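PDB 2GA8: ATP-dependent kinase YFH7 from Saccharomyces cerevisiae, which acts as an ATP-dependent kinase and could be involved in the assembly of the endoplasmic reticulum membrane. Local coordinates for residues I47-Y52 with I153-I158; D21-C26 with F259-I264; P60-V65 with L226-S231; Q13-R18 with S220-K225. One frame throughout, in Å; residues are numbered along the deposited sequence.

Contacts 1 and 2 are buried and share the main parallel sheet: contact 2 pairs strands 25-30 and 262-267, and contact 1 fastens helix 47-58 to the next strand, 156-160. Contacts 3 and 4 lie further from the centre of the chain and both use helix 222-227, contact 4 at its first turn and contact 3 at its last. The chemistry follows the depth. In the interior, an asparagine amide binds backbone N-H groups and a carbonyl, and two arginines donate to carbonyls, one of them stacked on a tyrosine ring; nearer the surface, lysine-carboxylate salt bridges take over. Tyr52 of contact 1 reaches Ser227 of contact 3, and Leu226 O and Thr229 OG1 of that same contact hold Arg261 of contact 2.

Contact 1 (I47-Y52 with I153-I158); sequences IINEKY and INIAQI
Asn49 of helix 47-58 presses its amide against the backbone of Ile155 and Ala156, where the chain enters strand 156-160, an outermost strand of the five-stranded parallel sheet in this P-loop kinase fold. The amide works as acceptor and donor at once. OD1 takes a hydrogen bond from Ala156 N at 2.9 Å, in the plane of the side-chain carbonyl and on a lone pair. A second, weak bond comes to OD1 from Ile155 N at 2.8 Å, bent to 127° at the hydrogen. In the other direction Asn49 ND2 gives a nearly straight bond (171°) to Ala156 O at 3.1 Å, and that oxygen lies in the amide plane. Gripping both N and O of Ala156 fixes the rotation of the amide, which serves this edge residue much as a neighbouring strand would.

Next to the amide, Ile155 packs against both Ile48 and Tyr52. Its CG1 occupies the crowded position between backbone N and carbonyl carbon (chi1 56°), close to Asn49 OD1, while CD1 reaches Ile48 CG2 at 3.9 Å. The other branch, CG2, sits over one face of the Tyr52 ring in a CH-pi contact, 3.8 Å from the centroid.

Further out, Phe223 meets the Tyr52 ring edge-to-face, and Ser227 OG hydrogen-bonds Tyr52 OH. Ile262 of the adjoining strand touches both Ile48 and Ala156. At the rim of the tyrosine, Ile153 O lies in the ring plane, 3.9 Å from Tyr52 CD2, and is hydrogen-bonded to His53 NE2.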
# COMPACT_ATOMS: atom_id res chain seq x y z
N ILE A 47 -10.44 -1.59 14.07
CA ILE A 47 -11.84 -1.93 14.33
C ILE A 47 -12.16 -3.34 13.84
O ILE A 47 -12.79 -4.13 14.54
CB ILE A 47 -12.80 -0.94 13.63
CG1 ILE A 47 -12.73 0.42 14.33
CG2 ILE A 47 -14.22 -1.48 13.62
CD1 ILE A 47 -13.50 1.52 13.62
N ILE A 48 -11.72 -3.65 12.63
CA ILE A 48 -11.98 -4.96 12.05
C ILE A 48 -11.31 -6.07 12.85
O ILE A 48 -11.94 -7.09 13.16
CB ILE A 48 -11.52 -5.02 10.58
CG1 ILE A 48 -12.39 -4.08 9.73
CG2 ILE A 48 -11.61 -6.45 10.05
CD1 ILE A 48 -11.91 -3.87 8.30
N ASN A 49 -10.04 -5.90 13.18
CA ASN A 49 -9.33 -6.92 13.93
C ASN A 49 -9.93 -7.11 15.32
O ASN A 49 -9.99 -8.23 15.82
CB ASN A 49 -7.84 -6.59 14.03
CG ASN A 49 -7.14 -6.75 12.70
OD1 ASN A 49 -7.45 -7.67 11.94
ND2 ASN A 49 -6.17 -5.88 12.43
N GLU A 50 -10.39 -6.03 15.93
CA GLU A 50 -11.00 -6.12 17.26
C GLU A 50 -12.29 -6.93 17.20
O GLU A 50 -12.54 -7.77 18.07
CB GLU A 50 -11.27 -4.72 17.82
CG GLU A 50 -10.04 -4.07 18.41
CD GLU A 50 -10.27 -2.62 18.80
OE1 GLU A 50 -11.34 -2.32 19.38
OE2 GLU A 50 -9.37 -1.79 18.54
N LYS A 51 -13.09 -6.69 16.17
CA LYS A 51 -14.34 -7.43 16.00
C LYS A 51 -14.03 -8.91 15.85
O LYS A 51 -14.72 -9.77 16.40
CB LYS A 51 -15.09 -6.95 14.76
CG LYS A 51 -15.74 -5.58 14.90
CD LYS A 51 -16.27 -5.12 13.55
CE LYS A 51 -17.11 -3.86 13.67
NZ LYS A 51 -18.36 -4.11 14.44
N TYR A 52 -12.98 -9.22 15.09
CA TYR A 52 -12.61 -10.61 14.88
C TYR A 52 -12.14 -11.26 16.18
O TYR A 52 -12.47 -12.41 16.46
CB TYR A 52 -11.51 -10.72 13.82
CG TYR A 52 -11.22 -12.15 13.43
CD1 TYR A 52 -12.23 -12.96 12.89
CD2 TYR A 52 -9.96 -12.71 13.61
CE1 TYR A 52 -11.98 -14.28 12.54
CE2 TYR A 52 -9.70 -14.04 13.27
CZ TYR A 52 -10.71 -14.82 12.73
OH TYR A 52 -10.46 -16.12 12.39
N ILE A 153 -4.10 -13.32 16.09
CA ILE A 153 -4.49 -13.44 14.69
C ILE A 153 -5.24 -12.21 14.20
O ILE A 153 -6.31 -11.88 14.72
CB ILE A 153 -5.37 -14.69 14.45
CG1 ILE A 153 -4.58 -15.95 14.80
CG2 ILE A 153 -5.83 -14.74 13.01
CD1 ILE A 153 -3.33 -16.16 13.97
N ASN A 154 -4.68 -11.53 13.21
CA ASN A 154 -5.31 -10.35 12.64
C ASN A 154 -5.70 -10.64 11.20
O ASN A 154 -4.93 -11.24 10.45
CB ASN A 154 -4.36 -9.16 12.69
CG ASN A 154 -4.03 -8.75 14.11
OD1 ASN A 154 -4.92 -8.58 14.93
ND2 ASN A 154 -2.74 -8.60 14.41
N ILE A 155 -6.90 -10.22 10.82
CA ILE A 155 -7.35 -10.47 9.46
C ILE A 155 -7.24 -9.24 8.57
O ILE A 155 -7.44 -9.34 7.36
CB ILE A 155 -8.81 -10.98 9.44
CG1 ILE A 155 -9.74 -10.00 10.17
CG2 ILE A 155 -8.88 -12.37 10.08
CD1 ILE A 155 -11.22 -10.30 9.98
N ALA A 156 -6.92 -8.10 9.15
CA ALA A 156 -6.79 -6.88 8.37
C ALA A 156 -5.40 -6.29 8.56
O ALA A 156 -4.85 -6.29 9.66
CB ALA A 156 -7.85 -5.86 8.79
N GLN A 157 -4.83 -5.78 7.47
CA GLN A 157 -3.51 -5.18 7.50
C GLN A 157 -3.53 -3.95 6.60
O GLN A 157 -4.34 -3.88 5.67
CB GLN A 157 -2.46 -6.17 6.98
CG GLN A 157 -1.03 -5.64 6.94
CD GLN A 157 -0.53 -5.15 8.29
OE1 GLN A 157 -0.97 -4.12 8.80
NE2 GLN A 157 0.38 -5.91 8.89
N ILE A 158 -2.67 -2.98 6.88
CA ILE A 158 -2.61 -1.78 6.06
C ILE A 158 -1.35 -1.80 5.21
O ILE A 158 -0.33 -2.37 5.60
CB ILE A 158 -2.58 -0.49 6.92
CG1 ILE A 158 -1.43 -0.55 7.92
CG2 ILE A 158 -3.92 -0.31 7.64
CD1 ILE A 158 -1.25 0.73 8.72

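Contact 2 (D21-C26 with F259-I264); sequences DNYRVC and FTRIVI
Arg261 lays its guanidinium flat on the ring of Tyr23, the planes only 11° apart and NE over the ring centre, a cation-pi stack with CZ 4.3 Å from the Tyr23 centroid. The polar bonds hold it there: Arg261 NE donates to Tyr23 O at 2.7 Å, in the guanidinium plane, while a water links Arg261 NH2 to Asn22 O. Leu226 O and Thr229 OG1 take further bonds from NH1 and NH2.

The second arginine works edge-on. Arg24 NE and NH2 both donate to Thr260 O, at 2.9 and 3.0 Å, and NH1 goes to Thr205 OG1. A leucine in place of Arg24 would probably leave Thr260 O without these two donors and Thr205 OG1 without its mate.

Backbone pairing is that of parallel strands: Val25 N bonds to Arg261 O at 2.9 Å, and Val263 N to Val25 O at 3.0 Å. Among apolar groups, Val25 CG2 meets Ile262 CG1 at 3.6 Å, the two side chains lying side by side.

Strand 25-30, which runs into the P-loop, is central in the 2-3-1-4-5 sheet, between 262-267 and 290-296; Leu15 of helix 4-17 covers Val25 and Ile262.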
# COMPACT_ATOMS: atom_id res chain seq x y z
N ASP A 21 -15.33 -16.33 -3.83
CA ASP A 21 -14.69 -15.88 -5.06
C ASP A 21 -13.32 -15.23 -4.89
O ASP A 21 -12.51 -15.22 -5.82
CB ASP A 21 -15.60 -14.90 -5.80
CG ASP A 21 -16.94 -15.50 -6.16
OD1 ASP A 21 -16.95 -16.51 -6.89
OD2 ASP A 21 -17.97 -14.97 -5.71
N ASN A 22 -13.07 -14.68 -3.71
CA ASN A 22 -11.80 -14.00 -3.47
C ASN A 22 -11.25 -14.34 -2.10
O ASN A 22 -11.97 -14.31 -1.11
CB ASN A 22 -11.97 -12.48 -3.56
CG ASN A 22 -12.40 -12.01 -4.94
OD1 ASN A 22 -13.59 -11.91 -5.23
ND2 ASN A 22 -11.42 -11.72 -5.79
N TYR A 23 -9.96 -14.64 -2.05
CA TYR A 23 -9.31 -14.98 -0.79
C TYR A 23 -9.24 -13.74 0.11
O TYR A 23 -9.32 -13.84 1.33
CB TYR A 23 -7.90 -15.50 -1.02
CG TYR A 23 -7.30 -16.06 0.25
CD1 TYR A 23 -7.75 -17.26 0.78
CD2 TYR A 23 -6.30 -15.36 0.93
CE1 TYR A 23 -7.24 -17.76 1.96
CE2 TYR A 23 -5.77 -15.86 2.12
CZ TYR A 23 -6.25 -17.06 2.63
OH TYR A 23 -5.73 -17.55 3.79
N ARG A 24 -9.05 -12.58 -0.51
CA ARG A 24 -8.98 -11.35 0.25
C ARG A 24 -9.62 -10.19 -0.49
O ARG A 24 -9.74 -10.22 -1.72
CB ARG A 24 -7.51 -11.04 0.61
CG ARG A 24 -6.51 -11.33 -0.49
CD ARG A 24 -5.08 -10.94 -0.11
NE ARG A 24 -4.60 -11.61 1.10
CZ ARG A 24 -3.37 -12.10 1.24
NH1 ARG A 24 -2.49 -12.02 0.25
NH2 ARG A 24 -3.01 -12.66 2.39
N VAL A 25 -10.06 -9.19 0.26
CA VAL A 25 -10.67 -8.03 -0.36
C VAL A 25 -9.71 -6.87 -0.15
O VAL A 25 -8.99 -6.82 0.84
CB VAL A 25 -12.04 -7.71 0.26
CG1 VAL A 25 -12.98 -8.89 0.04
CG2 VAL A 25 -11.89 -7.42 1.73
N CYS A 26 -9.70 -5.94 -1.09
CA CYS A 26 -8.82 -4.79 -0.99
C CYS A 26 -9.60 -3.50 -0.84
O CYS A 26 -10.72 -3.38 -1.33
CB CYS A 26 -7.93 -4.68 -2.23
SG CYS A 26 -6.70 -6.01 -2.39
N PHE A 259 -3.33 -15.11 6.94
CA PHE A 259 -4.44 -14.69 7.79
C PHE A 259 -5.03 -13.35 7.38
O PHE A 259 -6.14 -13.01 7.78
CB PHE A 259 -4.00 -14.64 9.25
CG PHE A 259 -3.61 -15.99 9.79
CD1 PHE A 259 -4.57 -16.99 9.94
CD2 PHE A 259 -2.29 -16.27 10.10
CE1 PHE A 259 -4.21 -18.26 10.38
CE2 PHE A 259 -1.92 -17.54 10.54
CZ PHE A 259 -2.88 -18.53 10.68
N THR A 260 -4.28 -12.59 6.58
CA THR A 260 -4.76 -11.29 6.12
C THR A 260 -5.79 -11.48 5.01
O THR A 260 -5.46 -11.87 3.89
CB THR A 260 -3.60 -10.45 5.56
OG1 THR A 260 -2.51 -10.45 6.50
CG2 THR A 260 -4.06 -9.02 5.33
N ARG A 261 -7.06 -11.20 5.33
CA ARG A 261 -8.13 -11.35 4.36
C ARG A 261 -8.66 -10.00 3.88
O ARG A 261 -9.51 -9.92 3.00
CB ARG A 261 -9.27 -12.17 4.98
CG ARG A 261 -8.80 -13.51 5.54
CD ARG A 261 -8.26 -14.45 4.45
NE ARG A 261 -9.33 -15.08 3.68
CZ ARG A 261 -10.07 -16.10 4.10
NH1 ARG A 261 -9.84 -16.64 5.30
NH2 ARG A 261 -11.05 -16.58 3.34
N ILE A 262 -8.15 -8.93 4.49
CA ILE A 262 -8.53 -7.57 4.14
C ILE A 262 -7.25 -6.75 4.10
O ILE A 262 -6.50 -6.71 5.07
CB ILE A 262 -9.49 -6.97 5.20
CG1 ILE A 262 -10.82 -7.71 5.17
CG2 ILE A 262 -9.69 -5.48 4.96
CD1 ILE A 262 -11.70 -7.42 6.36
N VAL A 263 -6.98 -6.11 2.96
CA VAL A 263 -5.79 -5.29 2.81
C VAL A 263 -6.25 -3.88 2.53
O VAL A 263 -6.97 -3.62 1.56
CB VAL A 263 -4.89 -5.79 1.64
CG1 VAL A 263 -3.67 -4.88 1.49
CG2 VAL A 263 -4.46 -7.22 1.89
N ILE A 264 -5.83 -2.96 3.39
CA ILE A 264 -6.21 -1.56 3.26
C ILE A 264 -5.00 -0.78 2.75
O ILE A 264 -4.03 -0.59 3.47
CB ILE A 264 -6.66 -0.99 4.62
CG1 ILE A 264 -7.87 -1.79 5.13
CG2 ILE A 264 -7.01 0.48 4.48
CD1 ILE A 264 -8.10 -1.66 6.63
O HOH W 1 -12.36 -15.99 0.96

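Contact 3 (P60-V65 with L226-S231); sequences PNVIEV and LSKTFS
Lys228 reaches past Val62 to the carboxylate of Glu64. From CB, CG stands anti to the carbonyl carbon and comes within 4.2 Å of Val62 O. A bend at chi2 (-63°) then places CD 3.0 Å from Glu64 OE2. CE packs on the valine, 3.6 Å from Val62 CG2. At the tip, NZ has two acceptors: a salt bridge of 2.6 Å to Glu64 OE2, on the anti lone pair of that oxygen, and a hydrogen bond of 2.9 Å to Val62 O, arriving 30° out of the carbonyl plane. A methionine in place of Lys228 would probably leave the Glu64 carboxylate without its counter-charge and Val62 O without this donor.

Beyond the lysine the two backbones begin a small two-stranded parallel sheet, 65-66 beside 230-231, in which Val65 pairs with Phe230. Just ahead of it, Glu64 N donates to Ser227 O at 2.9 Å, tying the loop after helix 47-58 to the last turn of helix 222-227.

Phe230 itself is buried and meets Ile63 CG2, 3.8 Å from its CD2. Glu64 O lies in the plane of the Phe230 ring, at the edge, while Leu226 O stands 3.7 Å above the centre of one face. Phe259 meets this ring edge-to-face.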
# COMPACT_ATOMS: atom_id res chain seq x y z
N PRO A 60 -13.64 -20.13 20.12
CA PRO A 60 -12.24 -20.49 20.42
C PRO A 60 -11.42 -21.36 19.47
O PRO A 60 -10.23 -21.11 19.28
CB PRO A 60 -12.35 -21.15 21.80
CG PRO A 60 -13.56 -20.55 22.39
CD PRO A 60 -14.51 -20.55 21.23
N ASN A 61 -12.03 -22.38 18.88
CA ASN A 61 -11.28 -23.27 18.00
C ASN A 61 -11.84 -23.35 16.60
O ASN A 61 -11.72 -24.37 15.93
CB ASN A 61 -11.24 -24.66 18.63
CG ASN A 61 -10.66 -24.64 20.03
OD1 ASN A 61 -9.50 -24.28 20.22
ND2 ASN A 61 -11.48 -25.00 21.02
N VAL A 62 -12.43 -22.25 16.15
CA VAL A 62 -13.05 -22.18 14.83
C VAL A 62 -12.06 -22.10 13.67
O VAL A 62 -12.39 -22.50 12.55
CB VAL A 62 -14.00 -20.96 14.74
CG1 VAL A 62 -13.19 -19.66 14.82
CG2 VAL A 62 -14.82 -21.01 13.46
N ILE A 63 -10.86 -21.60 13.93
CA ILE A 63 -9.87 -21.45 12.86
C ILE A 63 -9.33 -22.75 12.28
O ILE A 63 -8.91 -23.65 13.00
CB ILE A 63 -8.67 -20.59 13.32
CG1 ILE A 63 -9.14 -19.17 13.63
CG2 ILE A 63 -7.61 -20.56 12.22
CD1 ILE A 63 -8.05 -18.26 14.17
N GLU A 64 -9.36 -22.82 10.95
CA GLU A 64 -8.86 -23.98 10.23
C GLU A 64 -8.09 -23.52 9.00
O GLU A 64 -8.53 -22.62 8.28
CB GLU A 64 -10.02 -24.88 9.79
CG GLU A 64 -10.80 -25.50 10.93
CD GLU A 64 -11.83 -26.51 10.44
OE1 GLU A 64 -11.44 -27.45 9.72
OE2 GLU A 64 -13.02 -26.36 10.77
N VAL A 65 -6.94 -24.13 8.77
CA VAL A 65 -6.12 -23.79 7.61
C VAL A 65 -6.23 -24.96 6.64
O VAL A 65 -5.84 -26.08 6.96
CB VAL A 65 -4.65 -23.55 8.01
CG1 VAL A 65 -3.83 -23.17 6.78
CG2 VAL A 65 -4.57 -22.45 9.06
N LEU A 226 -14.76 -16.94 7.07
CA LEU A 226 -13.35 -16.67 6.86
C LEU A 226 -12.46 -17.58 7.70
O LEU A 226 -11.41 -18.04 7.24
CB LEU A 226 -13.05 -15.20 7.15
CG LEU A 226 -13.03 -14.67 8.58
CD1 LEU A 226 -11.70 -15.03 9.25
CD2 LEU A 226 -13.20 -13.15 8.55
N SER A 227 -12.89 -17.86 8.93
CA SER A 227 -12.13 -18.71 9.84
C SER A 227 -11.92 -20.12 9.32
O SER A 227 -10.90 -20.74 9.62
CB SER A 227 -12.83 -18.77 11.21
OG SER A 227 -12.81 -17.52 11.86
N LYS A 228 -12.87 -20.61 8.54
CA LYS A 228 -12.79 -21.96 8.00
C LYS A 228 -12.16 -22.02 6.61
O LYS A 228 -12.06 -23.10 6.03
CB LYS A 228 -14.19 -22.58 7.92
CG LYS A 228 -14.91 -22.73 9.26
CD LYS A 228 -14.16 -23.67 10.18
CE LYS A 228 -14.96 -23.95 11.45
NZ LYS A 228 -14.17 -24.75 12.42
N THR A 229 -11.72 -20.88 6.09
CA THR A 229 -11.17 -20.86 4.74
C THR A 229 -9.76 -20.29 4.55
O THR A 229 -9.40 -19.91 3.43
CB THR A 229 -12.13 -20.13 3.78
OG1 THR A 229 -12.43 -18.83 4.30
CG2 THR A 229 -13.43 -20.93 3.64
N PHE A 230 -8.98 -20.24 5.62
CA PHE A 230 -7.61 -19.76 5.52
C PHE A 230 -6.89 -20.83 4.70
O PHE A 230 -7.25 -22.01 4.77
CB PHE A 230 -6.97 -19.65 6.91
CG PHE A 230 -7.48 -18.50 7.73
CD1 PHE A 230 -7.26 -17.19 7.33
CD2 PHE A 230 -8.15 -18.74 8.93
CE1 PHE A 230 -7.69 -16.12 8.11
CE2 PHE A 230 -8.59 -17.67 9.72
CZ PHE A 230 -8.36 -16.36 9.32
N SER A 231 -5.88 -20.43 3.93
CA SER A 231 -5.15 -21.38 3.10
C SER A 231 -3.65 -21.45 3.38
O SER A 231 -2.97 -20.43 3.47
CB SER A 231 -5.37 -21.05 1.62
OG SER A 231 -4.62 -21.93 0.80

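Contact 4 (Q13-R18 with S220-K225); sequences QLLDNR and SSVFEK
The capped first turn of helix 222-227 meets the final turns of helix 4-17, with Val222 and Lys225 on one side and Leu15 and Asp16 on the other. Asp16 carries most of it. Its CG is anti to the backbone N (chi1 -173°), which sends the carboxylate across to the second helix. There OD1 forms a salt bridge with Lys225 NZ at 2.8 Å, met on the syn side and 24° out of the carboxylate plane. The lysine chain is extended beyond CG and passes close to the same oxygen, its CD 3.3 Å from Asp16 OD1. Val222 packs beside this pair: its CG2 lies 3.7 Å from Asp16 CB and, more loosely, near Leu15 CG.

Ser221 is the N-cap, its OG accepting from Glu224 N at 3.2 Å. The carboxylate of Asp16 flanks this first turn, and the positive end of the helix may add a little to the pull of the lysine. This is a surface contact, and a water completes it: donating to both, it bridges Asp16 OD2 at 2.7 Å and Ser220 O at 2.9 Å.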
# COMPACT_ATOMS: atom_id res chain seq x y z
N GLN A 13 -19.07 -6.53 4.51
CA GLN A 13 -20.14 -6.93 3.62
C GLN A 13 -19.59 -7.44 2.30
O GLN A 13 -20.06 -8.43 1.75
CB GLN A 13 -21.09 -5.76 3.37
CG GLN A 13 -22.23 -6.09 2.43
CD GLN A 13 -23.30 -5.03 2.44
OE1 GLN A 13 -23.05 -3.87 2.11
NE2 GLN A 13 -24.51 -5.42 2.83
N LEU A 14 -18.57 -6.75 1.78
CA LEU A 14 -17.97 -7.16 0.52
C LEU A 14 -17.21 -8.47 0.70
O LEU A 14 -17.30 -9.36 -0.14
CB LEU A 14 -17.02 -6.08 -0.01
CG LEU A 14 -16.37 -6.42 -1.36
CD1 LEU A 14 -17.45 -6.78 -2.38
CD2 LEU A 14 -15.56 -5.24 -1.86
N LEU A 15 -16.47 -8.59 1.80
CA LEU A 15 -15.73 -9.82 2.04
C LEU A 15 -16.71 -10.99 2.08
O LEU A 15 -16.46 -12.04 1.50
CB LEU A 15 -14.95 -9.75 3.35
CG LEU A 15 -14.16 -11.00 3.74
CD1 LEU A 15 -13.17 -11.36 2.64
CD2 LEU A 15 -13.43 -10.77 5.05
N ASP A 16 -17.82 -10.80 2.77
CA ASP A 16 -18.81 -11.86 2.88
C ASP A 16 -19.40 -12.20 1.51
O ASP A 16 -19.60 -13.37 1.18
CB ASP A 16 -19.94 -11.46 3.82
CG ASP A 16 -20.89 -12.61 4.09
OD1 ASP A 16 -20.47 -13.58 4.76
OD2 ASP A 16 -22.05 -12.55 3.63
N ASN A 17 -19.68 -11.18 0.72
CA ASN A 17 -20.24 -11.38 -0.62
C ASN A 17 -19.27 -12.08 -1.56
O ASN A 17 -19.69 -12.81 -2.46
CB ASN A 17 -20.65 -10.04 -1.22
CG ASN A 17 -22.09 -9.67 -0.90
OD1 ASN A 17 -22.47 -8.50 -0.94
ND2 ASN A 17 -22.90 -10.69 -0.60
N ARG A 18 -17.98 -11.88 -1.35
CA ARG A 18 -16.95 -12.47 -2.20
C ARG A 18 -16.18 -13.62 -1.55
O ARG A 18 -15.17 -14.08 -2.08
CB ARG A 18 -15.96 -11.37 -2.62
CG ARG A 18 -16.61 -10.16 -3.26
CD ARG A 18 -17.20 -10.51 -4.61
NE ARG A 18 -16.17 -10.96 -5.54
CZ ARG A 18 -16.38 -11.30 -6.80
NH1 ARG A 18 -17.61 -11.24 -7.31
NH2 ARG A 18 -15.37 -11.68 -7.57
N SER A 220 -24.08 -17.81 8.17
CA SER A 220 -24.17 -16.48 7.56
C SER A 220 -23.14 -15.55 8.19
O SER A 220 -23.01 -14.40 7.78
CB SER A 220 -25.57 -15.90 7.74
OG SER A 220 -25.89 -15.77 9.11
N SER A 221 -22.43 -16.04 9.20
CA SER A 221 -21.42 -15.24 9.88
C SER A 221 -20.18 -15.08 9.00
O SER A 221 -19.57 -16.06 8.59
CB SER A 221 -21.02 -15.92 11.19
OG SER A 221 -19.87 -15.31 11.74
N VAL A 222 -19.81 -13.83 8.70
CA VAL A 222 -18.64 -13.60 7.87
C VAL A 222 -17.38 -14.10 8.57
O VAL A 222 -16.48 -14.65 7.93
CB VAL A 222 -18.48 -12.09 7.52
CG1 VAL A 222 -18.22 -11.27 8.76
CG2 VAL A 222 -17.36 -11.91 6.50
N PHE A 223 -17.31 -13.94 9.89
CA PHE A 223 -16.13 -14.40 10.61
C PHE A 223 -16.03 -15.93 10.65
O PHE A 223 -14.93 -16.48 10.62
CB PHE A 223 -16.11 -13.82 12.03
CG PHE A 223 -15.93 -12.33 12.07
CD1 PHE A 223 -15.10 -11.69 11.15
CD2 PHE A 223 -16.56 -11.56 13.04
CE1 PHE A 223 -14.90 -10.32 11.20
CE2 PHE A 223 -16.37 -10.18 13.11
CZ PHE A 223 -15.53 -9.56 12.18
N GLU A 224 -17.17 -16.60 10.70
CA GLU A 224 -17.20 -18.06 10.70
C GLU A 224 -16.67 -18.55 9.35
O GLU A 224 -15.82 -19.44 9.28
CB GLU A 224 -18.64 -18.56 10.89
CG GLU A 224 -18.78 -20.07 10.93
CD GLU A 224 -18.44 -20.66 12.29
OE1 GLU A 224 -19.02 -20.18 13.29
OE2 GLU A 224 -17.62 -21.59 12.35
N LYS A 225 -17.18 -17.96 8.28
CA LYS A 225 -16.76 -18.33 6.93
C LYS A 225 -15.27 -18.11 6.69
O LYS A 225 -14.58 -18.98 6.16
CB LYS A 225 -17.55 -17.53 5.90
CG LYS A 225 -19.05 -17.75 5.94
CD LYS A 225 -19.73 -16.84 4.95
CE LYS A 225 -21.23 -16.90 5.06
NZ LYS A 225 -21.86 -15.92 4.15
O HOH W 2 -24.03 -13.10 5.35